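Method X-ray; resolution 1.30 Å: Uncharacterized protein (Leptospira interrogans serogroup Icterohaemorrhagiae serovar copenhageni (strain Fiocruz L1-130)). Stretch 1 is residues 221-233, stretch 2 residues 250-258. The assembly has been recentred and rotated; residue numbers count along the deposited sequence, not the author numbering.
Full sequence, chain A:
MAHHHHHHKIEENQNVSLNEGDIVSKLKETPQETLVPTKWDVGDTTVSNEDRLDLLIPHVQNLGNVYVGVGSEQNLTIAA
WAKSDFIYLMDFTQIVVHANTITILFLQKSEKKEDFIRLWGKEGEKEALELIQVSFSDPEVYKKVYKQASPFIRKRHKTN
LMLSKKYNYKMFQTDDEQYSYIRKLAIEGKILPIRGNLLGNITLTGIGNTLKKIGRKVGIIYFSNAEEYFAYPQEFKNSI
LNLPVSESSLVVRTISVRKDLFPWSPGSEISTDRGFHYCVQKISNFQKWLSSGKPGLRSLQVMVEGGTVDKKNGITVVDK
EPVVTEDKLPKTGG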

ATOM      1  N   ILE A 221      -0.289  -8.258  -1.103  1.00 10.54           N
ATOM      2  CA  ILE A 221      -0.582  -7.585   0.153  1.00 10.85           C
ATOM      3  C   ILE A 221       0.704  -6.959   0.680  1.00  9.85           C
ATOM      4  O   ILE A 221       1.733  -7.642   0.803  1.00 11.14           O
ATOM      5  CB  ILE A 221      -1.313  -8.490   1.171  1.00 10.81           C
ATOM      6  CG1 ILE A 221      -1.753  -7.661   2.370  1.00 11.78           C
ATOM      7  CG2 ILE A 221      -0.479  -9.720   1.576  1.00 12.05           C
ATOM      8  CD1 ILE A 221      -2.821  -8.338   3.203  1.00 12.75           C
ATOM      9  N   TYR A 222       0.674  -5.648   0.935  1.00 10.15           N
ATOM     10  CA  TYR A 222       1.844  -4.894   1.376  1.00  9.92           C
ATOM     11  C   TYR A 222       1.678  -4.501   2.839  1.00  9.84           C
ATOM     12  O   TYR A 222       0.685  -3.861   3.211  1.00 10.40           O
ATOM     13  CB  TYR A 222       2.009  -3.650   0.491  1.00  9.63           C
ATOM     14  CG  TYR A 222       2.989  -2.608   1.042  1.00 10.11           C
ATOM     15  CD1 TYR A 222       4.385  -2.741   0.866  1.00 10.31           C
ATOM     16  CD2 TYR A 222       2.528  -1.501   1.733  1.00 11.06           C
ATOM     17  CE1 TYR A 222       5.254  -1.765   1.354  1.00 11.06           C
ATOM     18  CE2 TYR A 222       3.407  -0.522   2.202  1.00  9.69           C
ATOM     19  CZ  TYR A 222       4.766  -0.670   2.015  1.00 10.88           C
ATOM     20  OH  TYR A 222       5.599   0.288   2.514  1.00 11.97           O
ATOM     21  N   PHE A 223       2.646  -4.889   3.664  1.00 10.34           N
ATOM     22  CA  PHE A 223       2.645  -4.617   5.095  1.00 10.36           C
ATOM     23  C   PHE A 223       3.625  -3.541   5.521  1.00 11.08           C
ATOM     24  O   PHE A 223       3.703  -3.264   6.710  1.00 11.72           O
ATOM     25  CB  PHE A 223       2.973  -5.874   5.893  1.00 10.75           C
ATOM     26  CG  PHE A 223       1.965  -6.983   5.727  1.00 11.41           C
ATOM     27  CD1 PHE A 223       0.601  -6.766   5.935  1.00 11.72           C
ATOM     28  CD2 PHE A 223       2.383  -8.274   5.373  1.00 12.30           C
ATOM     29  CE1 PHE A 223      -0.317  -7.829   5.817  1.00 13.09           C
ATOM     30  CE2 PHE A 223       1.467  -9.326   5.261  1.00 13.05           C
ATOM     31  CZ  PHE A 223       0.135  -9.098   5.482  1.00 12.41           C
ATOM     32  N   SER A 224       4.445  -2.994   4.612  1.00 10.57           N
ATOM     33  CA  SER A 224       5.563  -2.158   5.044  1.00 10.33           C
ATOM     34  C   SER A 224       6.345  -2.933   6.095  1.00 11.31           C
ATOM     35  O   SER A 224       6.480  -4.146   5.951  1.00 11.80           O
ATOM     36  CB  SER A 224       5.054  -0.773   5.477  1.00 11.01           C
ATOM     37  OG  SER A 224       6.144   0.078   5.818  1.00 12.84           O
ATOM     38  N   ASN A 225       6.796  -2.277   7.161  1.00 10.99           N
ATOM     39  CA  ASN A 225       7.417  -2.991   8.272  1.00 12.14           C
ATOM     40  C   ASN A 225       6.468  -3.119   9.448  1.00 12.19           C
ATOM     41  O   ASN A 225       6.917  -3.285  10.593  1.00 12.88           O
ATOM     42  CB  ASN A 225       8.757  -2.357   8.696  1.00 13.14           C
ATOM     43  CG  ASN A 225       8.586  -1.045   9.415  1.00 14.10           C
ATOM     44  OD1 ASN A 225       7.727  -0.225   9.013  1.00 15.37           O
ATOM     45  ND2 ASN A 225       9.404  -0.797  10.445  1.00 15.28           N
ATOM     46  N   ALA A 226       5.150  -3.076   9.187  1.00 12.09           N
ATOM     47  CA  ALA A 226       4.185  -3.124  10.284  1.00 12.90           C
ATOM     48  C   ALA A 226       4.336  -4.374  11.141  1.00 13.70           C
ATOM     49  O   ALA A 226       4.094  -4.312  12.352  1.00 13.62           O
ATOM     50  CB  ALA A 226       2.765  -3.046   9.730  1.00 13.25           C
ATOM     51  N   GLU A 227       4.757  -5.498  10.541  1.00 13.14           N
ATOM     52  CA  GLU A 227       4.873  -6.735  11.300  1.00 13.12           C
ATOM     53  C   GLU A 227       5.985  -6.657  12.334  1.00 13.67           C
ATOM     54  O   GLU A 227       6.012  -7.484  13.239  1.00 14.00           O
ATOM     55  CB  GLU A 227       5.113  -7.923  10.366  1.00 12.73           C
ATOM     56  CG  GLU A 227       3.970  -8.232   9.383  1.00 13.45           C
ATOM     57  CD  GLU A 227       4.480  -9.048   8.230  1.00 13.15           C
ATOM     58  OE1 GLU A 227       5.108  -8.440   7.340  1.00 13.14           O
ATOM     59  OE2 GLU A 227       4.295 -10.283   8.218  1.00 13.22           O
ATOM     60  N   GLU A 228       6.911  -5.709  12.211  1.00 14.36           N
ATOM     61  CA  GLU A 228       7.934  -5.566  13.237  1.00 14.34           C
ATOM     62  C   GLU A 228       7.360  -5.148  14.577  1.00 15.83           C
ATOM     63  O   GLU A 228       8.074  -5.219  15.588  1.00 17.71           O
ATOM     64  CB  GLU A 228       8.977  -4.545  12.784  1.00 14.69           C
ATOM     65  CG  GLU A 228       9.726  -4.980  11.536  1.00 14.56           C
ATOM     66  CD  GLU A 228      11.086  -4.321  11.412  1.00 15.43           C
ATOM     67  OE1 GLU A 228      11.145  -3.106  11.144  1.00 15.76           O
ATOM     68  OE2 GLU A 228      12.105  -5.034  11.565  1.00 15.98           O
ATOM     69  N   TYR A 229       6.091  -4.736  14.630  1.00 15.78           N
ATOM     70  CA  TYR A 229       5.472  -4.271  15.864  1.00 17.67           C
ATOM     71  C   TYR A 229       4.669  -5.338  16.600  1.00 17.74           C
ATOM     72  O   TYR A 229       4.108  -5.035  17.665  1.00 19.33           O
ATOM     73  CB  TYR A 229       4.574  -3.064  15.575  1.00 20.33           C
ATOM     74  CG  TYR A 229       5.346  -1.860  15.154  1.00 23.80           C
ATOM     75  CD1 TYR A 229       5.649  -0.863  16.068  1.00 26.77           C
ATOM     76  CD2 TYR A 229       5.798  -1.718  13.836  1.00 24.49           C
ATOM     77  CE1 TYR A 229       6.371   0.249  15.691  1.00 28.23           C
ATOM     78  CE2 TYR A 229       6.532  -0.602  13.450  1.00 26.70           C
ATOM     79  CZ  TYR A 229       6.814   0.375  14.390  1.00 28.65           C
ATOM     80  OH  TYR A 229       7.534   1.492  14.036  1.00 30.60           O
ATOM     81  N   PHE A 230       4.594  -6.572  16.093  1.00 15.51           N
ATOM     82  CA  PHE A 230       3.751  -7.560  16.775  1.00 15.75           C
ATOM     83  C   PHE A 230       4.192  -8.983  16.452  1.00 16.62           C
ATOM     84  O   PHE A 230       4.677  -9.267  15.360  1.00 16.19           O
ATOM     85  CB  PHE A 230       2.255  -7.388  16.431  1.00 16.33           C
ATOM     86  CG  PHE A 230       1.934  -7.372  14.938  1.00 15.39           C
ATOM     87  CD1 PHE A 230       1.778  -8.555  14.214  1.00 15.72           C
ATOM     88  CD2 PHE A 230       1.757  -6.161  14.273  1.00 15.17           C
ATOM     89  CE1 PHE A 230       1.436  -8.520  12.859  1.00 16.17           C
ATOM     90  CE2 PHE A 230       1.423  -6.123  12.937  1.00 14.59           C
ATOM     91  CZ  PHE A 230       1.270  -7.299  12.229  1.00 15.19           C
ATOM     92  N   ALA A 231       3.970  -9.877  17.410  1.00 17.54           N
ATOM     93  CA  ALA A 231       3.898 -11.296  17.106  1.00 17.31           C
ATOM     94  C   ALA A 231       2.512 -11.572  16.536  1.00 16.49           C
ATOM     95  O   ALA A 231       1.531 -10.974  16.969  1.00 18.18           O
ATOM     96  CB  ALA A 231       4.150 -12.126  18.370  1.00 18.12           C
ATOM     97  N   TYR A 232       2.434 -12.452  15.561  1.00 16.05           N
ATOM     98  CA  TYR A 232       1.157 -12.666  14.874  1.00 15.75           C
ATOM     99  C   TYR A 232       0.084 -13.162  15.830  1.00 16.40           C
ATOM    100  O   TYR A 232       0.255 -14.231  16.428  1.00 17.31           O
ATOM    101  CB  TYR A 232       1.330 -13.712  13.789  1.00 15.30           C
ATOM    102  CG  TYR A 232       2.342 -13.324  12.725  1.00 14.10           C
ATOM    103  CD1 TYR A 232       2.146 -12.190  11.941  1.00 13.98           C
ATOM    104  CD2 TYR A 232       3.485 -14.083  12.495  1.00 15.00           C
ATOM    105  CE1 TYR A 232       3.034 -11.816  10.962  1.00 14.56           C
ATOM    106  CE2 TYR A 232       4.384 -13.726  11.505  1.00 14.44           C
ATOM    107  CZ  TYR A 232       4.160 -12.588  10.744  1.00 13.75           C
ATOM    108  OH  TYR A 232       5.077 -12.273   9.767  1.00 14.31           O
ATOM    109  N   PRO A 233      -1.028 -12.443  15.990  1.00 15.59           N
ATOM    110  CA  PRO A 233      -2.132 -12.932  16.827  1.00 16.36           C
ATOM    111  C   PRO A 233      -3.172 -13.673  15.989  1.00 16.13           C
ATOM    112  O   PRO A 233      -3.158 -13.646  14.750  1.00 14.91           O
ATOM    113  CB  PRO A 233      -2.723 -11.630  17.375  1.00 17.49           C
ATOM    114  CG  PRO A 233      -2.599 -10.701  16.182  1.00 17.31           C
ATOM    115  CD  PRO A 233      -1.250 -11.058  15.539  1.00 16.34           C
ATOM    116  N   LEU A 250       1.856 -12.307  -3.857  1.00 13.00           N
ATOM    117  CA  LEU A 250       2.977 -12.017  -2.957  1.00 13.13           C
ATOM    118  C   LEU A 250       2.585 -11.127  -1.786  1.00 12.12           C
ATOM    119  O   LEU A 250       1.776 -10.194  -1.930  1.00 12.64           O
ATOM    120  CB  LEU A 250       4.111 -11.262  -3.696  1.00 14.15           C
ATOM    121  CG  LEU A 250       4.861 -12.047  -4.746  1.00 15.43           C
ATOM    122  CD1 LEU A 250       5.958 -11.172  -5.354  1.00 16.14           C
ATOM    123  CD2 LEU A 250       5.456 -13.320  -4.138  1.00 16.80           C
ATOM    124  N   VAL A 251       3.183 -11.425  -0.634  1.00 11.95           N
ATOM    125  CA  VAL A 251       3.400 -10.471   0.449  1.00 11.65           C
ATOM    126  C   VAL A 251       4.599  -9.609   0.103  1.00 11.02           C
ATOM    127  O   VAL A 251       5.627 -10.134  -0.345  1.00 12.08           O
ATOM    128  CB  VAL A 251       3.700 -11.216   1.765  1.00 12.02           C
ATOM    129  CG1 VAL A 251       4.073 -10.241   2.878  1.00 13.22           C
ATOM    130  CG2 VAL A 251       2.552 -12.142   2.192  1.00 13.16           C
ATOM    131  N   VAL A 252       4.511  -8.313   0.370  1.00 10.97           N
ATOM    132  CA  VAL A 252       5.644  -7.408   0.355  1.00 10.68           C
ATOM    133  C   VAL A 252       5.796  -6.816   1.751  1.00 10.33           C
ATOM    134  O   VAL A 252       4.833  -6.297   2.325  1.00 11.12           O
ATOM    135  CB  VAL A 252       5.428  -6.287  -0.675  1.00 11.23           C
ATOM    136  CG1 VAL A 252       6.595  -5.261  -0.601  1.00 12.83           C
ATOM    137  CG2 VAL A 252       5.223  -6.856  -2.067  1.00 13.05           C
ATOM    138  N   ARG A 253       7.019  -6.854   2.297  1.00 10.13           N
ATOM    139  CA  ARG A 253       7.283  -6.279   3.613  1.00 10.55           C
ATOM    140  C   ARG A 253       8.708  -5.738   3.622  1.00 10.60           C
ATOM    141  O   ARG A 253       9.522  -6.017   2.728  1.00 11.24           O
ATOM    142  CB  ARG A 253       7.129  -7.326   4.745  1.00 11.35           C
ATOM    143  CG  ARG A 253       8.159  -8.444   4.673  1.00 11.72           C
ATOM    144  CD  ARG A 253       8.177  -9.322   5.896  1.00 12.44           C
ATOM    145  NE  ARG A 253       6.930 -10.058   6.103  1.00 12.58           N
ATOM    146  CZ  ARG A 253       6.656 -11.265   5.616  1.00 12.68           C
ATOM    147  NH1 ARG A 253       7.510 -11.893   4.822  1.00 13.85           N
ATOM    148  NH2 ARG A 253       5.490 -11.858   5.925  1.00 12.76           N
ATOM    149  N   THR A 254       8.999  -4.987   4.672  1.00 10.94           N
ATOM    150  CA  THR A 254      10.371  -4.603   4.980  1.00 11.18           C
ATOM    151  C   THR A 254      10.658  -4.942   6.437  1.00 11.83           C
ATOM    152  O   THR A 254       9.744  -5.112   7.259  1.00 11.90           O
ATOM    153  CB  THR A 254      10.568  -3.094   4.783  1.00 12.15           C
ATOM    154  OG1 THR A 254       9.549  -2.369   5.489  1.00 12.67           O
ATOM    155  CG2 THR A 254      10.520  -2.747   3.328  1.00 13.76           C
ATOM    156  N   ILE A 255      11.955  -5.060   6.744  1.00 12.44           N
ATOM    157  CA  ILE A 255      12.426  -5.197   8.117  1.00 12.99           C
ATOM    158  C   ILE A 255      13.603  -4.256   8.338  1.00 12.94           C
ATOM    159  O   ILE A 255      14.194  -3.711   7.404  1.00 13.54           O
ATOM    160  CB  ILE A 255      12.813  -6.636   8.522  1.00 14.01           C
ATOM    161  CG1 ILE A 255      13.971  -7.158   7.659  1.00 14.50           C
ATOM    162  CG2 ILE A 255      11.539  -7.547   8.600  1.00 14.35           C
ATOM    163  CD1 ILE A 255      14.671  -8.378   8.314  1.00 16.61           C
ATOM    164  N   SER A 256      13.940  -4.085   9.618  1.00 13.19           N
ATOM    165  CA  SER A 256      15.007  -3.153   9.968  1.00 14.28           C
ATOM    166  C   SER A 256      15.887  -3.666  11.095  1.00 16.00           C
ATOM    167  O   SER A 256      16.624  -2.875  11.682  1.00 20.39           O
ATOM    168  CB  SER A 256      14.402  -1.781  10.318  1.00 15.79           C
ATOM    169  OG  SER A 256      13.528  -1.864  11.437  1.00 16.40           O
ATOM    170  N   VAL A 257      15.812  -4.951  11.411  1.00 15.63           N
ATOM    171  CA  VAL A 257      16.582  -5.560  12.484  1.00 16.08           C
ATOM    172  C   VAL A 257      17.445  -6.657  11.874  1.00 15.70           C
ATOM    173  O   VAL A 257      17.244  -7.092  10.743  1.00 15.16           O
ATOM    174  CB  VAL A 257      15.675  -6.135  13.597  1.00 18.64           C
ATOM    175  CG1 VAL A 257      14.814  -5.053  14.190  1.00 19.62           C
ATOM    176  CG2 VAL A 257      14.810  -7.231  13.040  1.00 18.59           C
ATOM    177  N   ARG A 258      18.420  -7.114  12.664  1.00 15.37           N
ATOM    178  CA  ARG A 258      19.362  -8.160  12.252  1.00 15.31           C
ATOM    179  C   ARG A 258      19.974  -7.853  10.892  1.00 15.77           C
ATOM    180  O   ARG A 258      19.964  -8.673   9.977  1.00 15.90           O
ATOM    181  CB  ARG A 258      18.736  -9.559  12.291  1.00 15.13           C
ATOM    182  CG  ARG A 258      18.401 -10.071  13.696  1.00 15.59           C
ATOM    183  CD  ARG A 258      19.653 -10.187  14.582  1.00 15.28           C
ATOM    184  NE  ARG A 258      20.723 -11.018  14.020  1.00 15.32           N
ATOM    185  CZ  ARG A 258      20.802 -12.338  14.168  1.00 15.62           C
ATOM    186  NH1 ARG A 258      19.835 -12.996  14.790  1.00 17.76           N
ATOM    187  NH2 ARG A 258      21.827 -13.009  13.664  1.00 16.04           N
TER

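The two stretches begin as neighbouring parallel strands, Ile-221 paired with Val-251 and Tyr-222 with Val-252. Ile-221 bonds through both its backbone N and its backbone O: its N donates to Leu-250 O (2.9 Å), and its O accepts from Val-252 N (2.9 Å). Phe-223 N then donates to Val-252 O at 2.9 Å, nearly straight at 173°. Beyond this point stretch 1 folds into a type II' turn from Phe-223 to Ala-226, closed by Ala-226 N to Phe-223 O (2.9 Å), and enters a 3-10 segment. Contact nevertheless continues, because Ser-224 O still accepts from Thr-254 N at 2.9 Å.

Ile-221, Val-251 and Val-252 bring hydrocarbon side chains with no polar groups to satisfy, and Tyr-222 brings an aromatic ring. On one face Ile-221 CG2 lies 3.9 Å from Val-251 CG2. On the other, Val-252 CG1 meets the edge of the Tyr-222 ring, 3.7 Å from CD1; the Tyr-222 hydroxyl is satisfied elsewhere in the structure. Phe-223, whose CA-to-CB bond points sideways, still brings CD2 to 3.6 Å from Val-251 CG1.

Past the turn, charge takes over. Glu-227 and Arg-253 form a two-pronged salt bridge: Arg-253 NE donates to Glu-227 OE1 (2.7 Å) and Arg-253 NH2 to Glu-227 OE2 (3.0 Å), with OE1 near the guanidinium plane, where the N-H groups point. Buried charges thereby compensate each other, and Tyr-232 OH adds a 2.6 Å hydrogen bond to Glu-227 OE2.

The next residue, Glu-228, has the largest area covered by the other stretch. Its carboxylate holds the loop just after the strand of stretch 2, accepting from Ser-256 OG at OE1 (2.7 Å) and from Ser-256 N at OE2 (2.8 Å). Serine suits this place because its short side chain offers a hydroxyl close to its own backbone N-H. Asn-225 ND2 also donates to Glu-228 OE1 (3.0 Å), tying the turn to the same carboxylate.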